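Local coordinates for membrane protein (PDB 5DL5) that forms an outer-membrane beta-barrel channel of the OprD porin family and probably lets small solutes, including antibiotics, across the outer membrane, at residues A[323-327]-A[412-418]; A[374-380]-A[397-403]. One frame throughout, in Å; residues are numbered along the deposited sequence.

Contact 1 (A[323-327]-A[412-418]); sequences MSDFI and YIGDTNE. With C8E ((hydroxyethyloxy)tri(ethyloxy)octane), chain B.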
loop_
_atom_site.group_PDB
_atom_site.type_symbol
_atom_site.label_atom_id
_atom_site.label_comp_id
_atom_site.label_asym_id
_atom_site.label_seq_id
_atom_site.Cartn_x
_atom_site.Cartn_y
_atom_site.Cartn_z
ATOM N N MET A 323 9.526 3.312 6.560
ATOM C CA MET A 323 8.666 3.775 7.644
ATOM C C MET A 323 8.202 5.183 7.230
ATOM O O MET A 323 7.033 5.455 7.219
ATOM C CB MET A 323 9.333 3.795 8.993
ATOM C CG MET A 323 8.358 4.419 10.001
ATOM S SD MET A 323 9.113 4.587 11.597
ATOM C CE MET A 323 10.277 5.898 11.341
ATOM N N SER A 324 9.127 6.090 6.871
ATOM C CA SER A 324 8.719 7.355 6.263
ATOM C C SER A 324 8.516 7.198 4.796
ATOM O O SER A 324 9.191 6.402 4.142
ATOM C CB SER A 324 9.804 8.460 6.493
ATOM O OG SER A 324 9.515 9.585 5.727
ATOM N N ASP A 325 7.596 7.974 4.238
ATOM C CA ASP A 325 7.352 7.927 2.808
ATOM C C ASP A 325 7.977 9.072 2.042
ATOM O O ASP A 325 7.778 9.149 0.798
ATOM C CB ASP A 325 5.890 7.945 2.550
ATOM C CG ASP A 325 5.228 6.619 2.967
ATOM O OD1 ASP A 325 5.724 5.533 2.637
ATOM O OD2 ASP A 325 4.167 6.721 3.540
ATOM N N PHE A 326 8.683 9.977 2.700
ATOM C CA PHE A 326 9.464 11.038 1.919
ATOM C C PHE A 326 8.529 11.847 1.020
ATOM O O PHE A 326 8.753 12.094 -0.133
ATOM C CB PHE A 326 10.714 10.461 1.206
ATOM C CG PHE A 326 11.716 9.859 2.224
ATOM C CD1 PHE A 326 11.536 8.575 2.734
ATOM C CD2 PHE A 326 12.758 10.623 2.747
ATOM C CE1 PHE A 326 12.385 8.070 3.765
ATOM C CE2 PHE A 326 13.654 10.134 3.734
ATOM C CZ PHE A 326 13.405 8.870 4.294
ATOM N N ILE A 327 7.491 12.336 1.698
ATOM C CA ILE A 327 6.275 12.934 1.061
ATOM C C ILE A 327 6.001 14.290 1.598
ATOM O O ILE A 327 4.973 14.838 1.324
ATOM C CB ILE A 327 4.983 12.076 1.336
ATOM C CG1 ILE A 327 4.804 11.842 2.862
ATOM C CG2 ILE A 327 4.949 10.893 0.404
ATOM C CD1 ILE A 327 3.487 11.143 3.249
ATOM N N TYR A 412 5.205 15.013 11.686
ATOM C CA TYR A 412 5.181 13.825 10.826
ATOM C C TYR A 412 5.309 12.555 11.653
ATOM O O TYR A 412 4.328 12.131 12.174
ATOM C CB TYR A 412 6.201 13.891 9.676
ATOM C CG TYR A 412 6.088 12.774 8.638
ATOM C CD1 TYR A 412 4.906 12.564 7.916
ATOM C CD2 TYR A 412 7.105 11.920 8.431
ATOM C CE1 TYR A 412 4.803 11.561 6.998
ATOM C CE2 TYR A 412 7.009 10.904 7.540
ATOM C CZ TYR A 412 5.871 10.707 6.832
ATOM O OH TYR A 412 5.902 9.743 5.920
ATOM N N ILE A 413 6.476 11.991 11.857
ATOM C CA ILE A 413 6.650 10.811 12.709
ATOM C C ILE A 413 7.504 11.139 13.884
ATOM O O ILE A 413 7.161 10.883 14.996
ATOM C CB ILE A 413 7.293 9.642 11.896
ATOM C CG1 ILE A 413 6.271 9.149 10.798
ATOM C CG2 ILE A 413 7.618 8.485 12.817
ATOM C CD1 ILE A 413 6.902 8.270 9.701
ATOM N N GLY A 414 8.667 11.733 13.688
ATOM C CA GLY A 414 9.467 12.025 14.893
ATOM C C GLY A 414 10.603 10.984 14.981
ATOM O O GLY A 414 10.478 9.904 14.388
ATOM N N ASP A 415 11.692 11.294 15.725
ATOM C CA ASP A 415 12.780 10.340 15.812
ATOM C C ASP A 415 12.267 8.996 16.370
ATOM O O ASP A 415 11.553 9.009 17.399
ATOM C CB ASP A 415 13.869 10.824 16.738
ATOM C CG ASP A 415 14.620 12.022 16.198
ATOM O OD1 ASP A 415 14.385 12.498 15.104
ATOM O OD2 ASP A 415 15.512 12.434 16.874
ATOM N N THR A 416 12.700 7.878 15.779
ATOM C CA THR A 416 12.147 6.553 16.028
ATOM C C THR A 416 13.080 5.440 15.656
ATOM O O THR A 416 13.770 5.513 14.643
ATOM C CB THR A 416 10.893 6.335 15.103
ATOM O OG1 THR A 416 9.875 7.273 15.445
ATOM C CG2 THR A 416 10.333 4.924 15.190
ATOM N N ASN A 417 13.030 4.398 16.461
ATOM C CA ASN A 417 13.557 3.107 16.216
ATOM C C ASN A 417 12.303 2.226 16.121
ATOM O O ASN A 417 11.629 1.997 17.134
ATOM C CB ASN A 417 14.469 2.692 17.416
ATOM C CG ASN A 417 15.622 3.748 17.669
ATOM O OD1 ASN A 417 15.958 4.589 16.811
ATOM N ND2 ASN A 417 16.200 3.717 18.865
ATOM N N GLU A 418 12.122 1.616 15.000
ATOM C CA GLU A 418 10.935 0.833 14.684
ATOM C C GLU A 418 11.374 -0.590 14.484
ATOM O O GLU A 418 12.354 -0.827 13.799
ATOM C CB GLU A 418 10.249 1.243 13.396
ATOM C CG GLU A 418 9.007 0.356 13.073
ATOM C CD GLU A 418 8.183 0.753 11.829
ATOM O OE1 GLU A 418 8.642 0.601 10.735
ATOM O OE2 GLU A 418 7.007 1.171 11.947
HETATM C C6 C8E B . -4.906 6.050 15.332
HETATM C C7 C8E B . -3.663 5.189 15.696
HETATM C C8 C8E B . -2.412 5.960 16.182
HETATM O O9 C8E B . -1.122 5.375 15.777
HETATM C C10 C8E B . -0.418 6.367 15.037
HETATM C C11 C8E B . -0.851 6.325 13.560
HETATM O O12 C8E B . 0.115 6.914 12.717
HETATM C C13 C8E B . 1.407 6.293 12.661
HETATM C C14 C8E B . 1.489 5.333 11.505
HETATM O O15 C8E B . 2.630 5.513 10.669
HETATM C C16 C8E B . 2.873 6.803 10.089
HETATM C C17 C8E B . 3.516 6.494 8.738
HETATM O O18 C8E B . 4.203 5.216 8.904
HETATM C C19 C8E B . 4.163 4.354 7.758
HETATM C C20 C8E B . 5.037 3.142 8.032
HETATM O O21 C8E B . 5.365 2.274 6.910
#
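A single hydrogen bond spans this contact, and it runs from a backbone amide to a phenol: D325 N donates to Y412 OH at 3.0 Å, almost straight at 176°. Y412 reaches out with its ring edge toward 323-327, so that S324 OG lies 3.4 Å from Y412 CE2 near the ring plane, while I327 CD1 packs 4.0 Å from Y412 CE1. S324 also closes an ST turn, its OG accepting from F326 N at 3.2 Å; the same hydroxyl hydrogen-bonds to E374 on the barrel wall. Within this turn the D325 amide points at the tyrosine hydroxyl. Further along, the contact becomes apolar. M323, its CB directed at the other segment and its chain extended as far as SD, brings CE to 4.0 Å from I413 CG2 and SD to 3.8 Å from T416 CG2. M323 CB also sits 3.7 Å from E418 OE1, but the carboxylate of E418 is held by salt bridges to R41 and R420. On 412-418, T416 OG1 donates to G414 O at 2.9 Å, across the bend by which the loop enters strand 416-428. A C8E detergent molecule runs past both segments, its C19 3.1 Å from M323 O and its C17 3.9 Å from I413 CD1; its hydrogen bonds lie elsewhere, R41 and R420 among the partners. The 323-327 piece, from the long loop between strands 289-300 and 332-341, folds back onto E374, E376 and Y402 of wall strands 371-384 and 394-404, consistent with the loops that narrow porin channels, while 412-418 leads into strand 416-428, next to strand 29-43.

Contact 2 (A[374-380]-A[397-403]); sequences EREFFNQ and IRNSYYR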
loop_
_atom_site.group_PDB
_atom_site.type_symbol
_atom_site.label_atom_id
_atom_site.label_comp_id
_atom_site.label_asym_id
_atom_site.label_seq_id
_atom_site.Cartn_x
_atom_site.Cartn_y
_atom_site.Cartn_z
ATOM N N GLU A 374 15.126 14.622 6.891
ATOM C CA GLU A 374 14.928 13.373 7.565
ATOM C C GLU A 374 15.825 12.314 6.923
ATOM O O GLU A 374 16.245 12.462 5.758
ATOM C CB GLU A 374 13.474 12.920 7.418
ATOM C CG GLU A 374 13.017 12.673 5.996
ATOM C CD GLU A 374 11.497 12.271 5.891
ATOM O OE1 GLU A 374 10.837 12.525 4.861
ATOM O OE2 GLU A 374 10.927 11.650 6.852
ATOM N N ARG A 375 16.155 11.298 7.707
ATOM C CA ARG A 375 16.774 10.146 7.154
ATOM C C ARG A 375 16.374 8.851 7.837
ATOM O O ARG A 375 16.113 8.831 9.035
ATOM C CB ARG A 375 18.316 10.284 7.315
ATOM C CG ARG A 375 18.804 10.102 8.692
ATOM C CD ARG A 375 20.319 10.322 8.723
ATOM N NE ARG A 375 20.745 10.063 10.057
ATOM C CZ ARG A 375 20.913 10.973 11.002
ATOM N NH1 ARG A 375 20.748 12.280 10.736
ATOM N NH2 ARG A 375 21.243 10.556 12.228
ATOM N N GLU A 376 16.530 7.790 7.059
ATOM C CA GLU A 376 16.147 6.496 7.464
ATOM C C GLU A 376 17.125 5.448 7.004
ATOM O O GLU A 376 17.455 5.382 5.814
ATOM C CB GLU A 376 14.733 6.139 6.889
ATOM C CG GLU A 376 14.136 4.924 7.579
ATOM C CD GLU A 376 12.677 4.619 7.181
ATOM O OE1 GLU A 376 12.277 3.436 7.406
ATOM O OE2 GLU A 376 11.906 5.508 6.665
ATOM N N PHE A 377 17.580 4.673 7.951
ATOM C CA PHE A 377 18.363 3.429 7.746
ATOM C C PHE A 377 17.464 2.168 7.990
ATOM O O PHE A 377 16.912 1.956 9.095
ATOM C CB PHE A 377 19.611 3.359 8.654
ATOM C CG PHE A 377 20.528 2.161 8.349
ATOM C CD1 PHE A 377 20.861 1.796 7.017
ATOM C CD2 PHE A 377 21.092 1.350 9.407
ATOM C CE1 PHE A 377 21.700 0.692 6.758
ATOM C CE2 PHE A 377 21.954 0.272 9.135
ATOM C CZ PHE A 377 22.263 -0.054 7.839
ATOM N N PHE A 378 17.278 1.391 6.936
ATOM C CA PHE A 378 16.316 0.263 6.958
ATOM C C PHE A 378 17.061 -1.071 6.760
ATOM O O PHE A 378 17.999 -1.155 5.878
ATOM C CB PHE A 378 15.360 0.513 5.769
ATOM C CG PHE A 378 14.430 -0.677 5.480
ATOM C CD1 PHE A 378 13.257 -0.835 6.234
ATOM C CD2 PHE A 378 14.721 -1.606 4.499
ATOM C CE1 PHE A 378 12.388 -1.921 5.957
ATOM C CE2 PHE A 378 13.908 -2.734 4.294
ATOM C CZ PHE A 378 12.727 -2.858 4.975
ATOM N N ASN A 379 16.689 -2.113 7.516
ATOM C CA ASN A 379 17.145 -3.453 7.246
ATOM C C ASN A 379 15.967 -4.402 7.337
ATOM O O ASN A 379 15.114 -4.261 8.244
ATOM C CB ASN A 379 18.219 -3.888 8.196
ATOM C CG ASN A 379 19.534 -3.208 7.903
ATOM O OD1 ASN A 379 20.319 -3.698 7.116
ATOM N ND2 ASN A 379 19.743 -2.009 8.501
ATOM N N GLN A 380 15.913 -5.326 6.397
ATOM C CA GLN A 380 14.964 -6.400 6.485
ATOM C C GLN A 380 15.622 -7.701 6.141
ATOM O O GLN A 380 16.327 -7.804 5.178
ATOM C CB GLN A 380 13.738 -6.160 5.559
ATOM C CG GLN A 380 12.784 -7.346 5.598
ATOM C CD GLN A 380 11.460 -7.004 4.922
ATOM O OE1 GLN A 380 10.636 -6.262 5.442
ATOM N NE2 GLN A 380 11.282 -7.514 3.749
ATOM N N ILE A 397 11.595 -9.846 9.371
ATOM C CA ILE A 397 12.040 -9.107 10.521
ATOM C C ILE A 397 12.639 -7.828 9.922
ATOM O O ILE A 397 13.503 -7.899 9.082
ATOM C CB ILE A 397 13.145 -9.765 11.347
ATOM C CG1 ILE A 397 12.676 -10.985 12.069
ATOM C CG2 ILE A 397 13.632 -8.792 12.411
ATOM C CD1 ILE A 397 12.271 -12.090 11.130
ATOM N N ARG A 398 12.176 -6.681 10.354
ATOM C CA ARG A 398 12.619 -5.464 9.780
ATOM C C ARG A 398 12.778 -4.388 10.833
ATOM O O ARG A 398 12.057 -4.350 11.848
ATOM C CB ARG A 398 11.738 -5.025 8.618
ATOM C CG ARG A 398 10.399 -4.518 8.902
ATOM C CD ARG A 398 9.610 -4.035 7.676
ATOM N NE ARG A 398 9.483 -2.580 7.651
ATOM C CZ ARG A 398 8.805 -1.910 6.708
ATOM N NH1 ARG A 398 8.194 -2.560 5.726
ATOM N NH2 ARG A 398 8.847 -0.603 6.671
ATOM N N ASN A 399 13.777 -3.549 10.616
ATOM C CA ASN A 399 14.072 -2.431 11.508
ATOM C C ASN A 399 14.403 -1.139 10.731
ATOM O O ASN A 399 15.080 -1.181 9.659
ATOM C CB ASN A 399 15.250 -2.805 12.368
ATOM C CG ASN A 399 15.754 -1.625 13.221
ATOM O OD1 ASN A 399 16.805 -0.997 12.937
ATOM N ND2 ASN A 399 15.022 -1.318 14.252
ATOM N N SER A 400 13.890 -0.020 11.264
ATOM C CA SER A 400 14.165 1.324 10.792
ATOM C C SER A 400 14.713 2.169 11.897
ATOM O O SER A 400 14.101 2.288 13.008
ATOM C CB SER A 400 12.933 1.972 10.233
ATOM O OG SER A 400 12.710 1.375 9.014
ATOM N N TYR A 401 15.869 2.753 11.621
ATOM C CA TYR A 401 16.414 3.775 12.518
ATOM C C TYR A 401 16.156 5.142 11.789
ATOM O O TYR A 401 16.666 5.354 10.671
ATOM C CB TYR A 401 17.892 3.447 12.929
ATOM C CG TYR A 401 18.691 4.597 13.617
ATOM C CD1 TYR A 401 19.410 5.487 12.828
ATOM C CD2 TYR A 401 18.811 4.736 15.003
ATOM C CE1 TYR A 401 20.139 6.543 13.330
ATOM C CE2 TYR A 401 19.594 5.797 15.541
ATOM C CZ TYR A 401 20.226 6.723 14.667
ATOM O OH TYR A 401 21.041 7.821 15.024
ATOM N N TYR A 402 15.273 5.980 12.365
ATOM C CA TYR A 402 14.781 7.117 11.695
ATOM C C TYR A 402 15.056 8.373 12.491
ATOM O O TYR A 402 14.816 8.391 13.705
ATOM C CB TYR A 402 13.302 6.970 11.419
ATOM C CG TYR A 402 12.636 8.217 10.897
ATOM C CD1 TYR A 402 12.648 8.502 9.525
ATOM C CD2 TYR A 402 12.024 9.118 11.754
ATOM C CE1 TYR A 402 12.046 9.623 9.011
ATOM C CE2 TYR A 402 11.472 10.309 11.279
ATOM C CZ TYR A 402 11.455 10.538 9.886
ATOM O OH TYR A 402 10.908 11.649 9.352
ATOM N N ARG A 403 15.591 9.418 11.809
ATOM C CA ARG A 403 15.863 10.660 12.461
ATOM C C ARG A 403 15.424 11.844 11.602
ATOM O O ARG A 403 15.553 11.785 10.424
ATOM C CB ARG A 403 17.379 10.821 12.784
ATOM C CG ARG A 403 17.954 9.862 13.849
ATOM C CD ARG A 403 17.331 9.971 15.223
ATOM N NE ARG A 403 17.812 8.932 16.177
ATOM C CZ ARG A 403 17.329 7.693 16.317
ATOM N NH1 ARG A 403 16.339 7.235 15.570
ATOM N NH2 ARG A 403 17.838 6.883 17.248
HETATM O O HOH W 1 8.232 -5.309 4.961
#
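This is an antiparallel strand pairing in the barrel wall, between the two arms of the hairpin formed by strands 371-384 and 394-404. The short segments run at 168° to each other with axes 4.7 Å apart. Hydrogen-bonded pairs are R375 with R403, F377 with Y401 and N379 with N399, each joined by two bonds of 2.8 to 2.9 Å, for example F377 N to Y401 O at 2.9 Å and Y401 N to F377 O at 2.8 Å. CA-H...O contacts, such as S400 CA to F377 O at 3.3 Å, fill in at the non-hydrogen-bonded pairs. Up-and-down neighbours of this sort build the barrel of an OprD-type porin, and the two faces differ. The face with E376, F378, Q380, R398, S400 and Y402 is largely polar and meets the 323-327 loop, consistent with lining the channel. Here Y402 OH donates to E374 OE2 at 2.5 Å and S400 OG to E376 OE1 at 2.6 Å; a water joins Q380 OE1 (2.6 Å) to R398 NH1 (2.9 Å). The edge of the F378 ring meets the flat face of the R398 guanidinium, with F378 CE1 3.4 Å from R398 NE. The other face carries the exposed F377 and Y401, and there the R375 guanidinium lies over R403, its NH2 3.7 Å from R403 CG.

The two contacts lie about 9 Å apart, centre to centre, on the same side of the barrel. Along the chain the order is 323-327, 374-380, 397-403, 412-418, so the hairpin of contact 2 is nested inside the loop closed by contact 1. They share the barrel sheet: strands 394-404 and 416-428 are neighbours in it, joined where T416 O meets Y402 N at 2.8 Å. The loop touches the wall as well, with S324 OG 2.7 Å from E374 OE2, a probable hydrogen bond. Contact 2 thus supplies wall that the loop of contact 1 rests on, an arrangement consistent with a loop that shapes the channel.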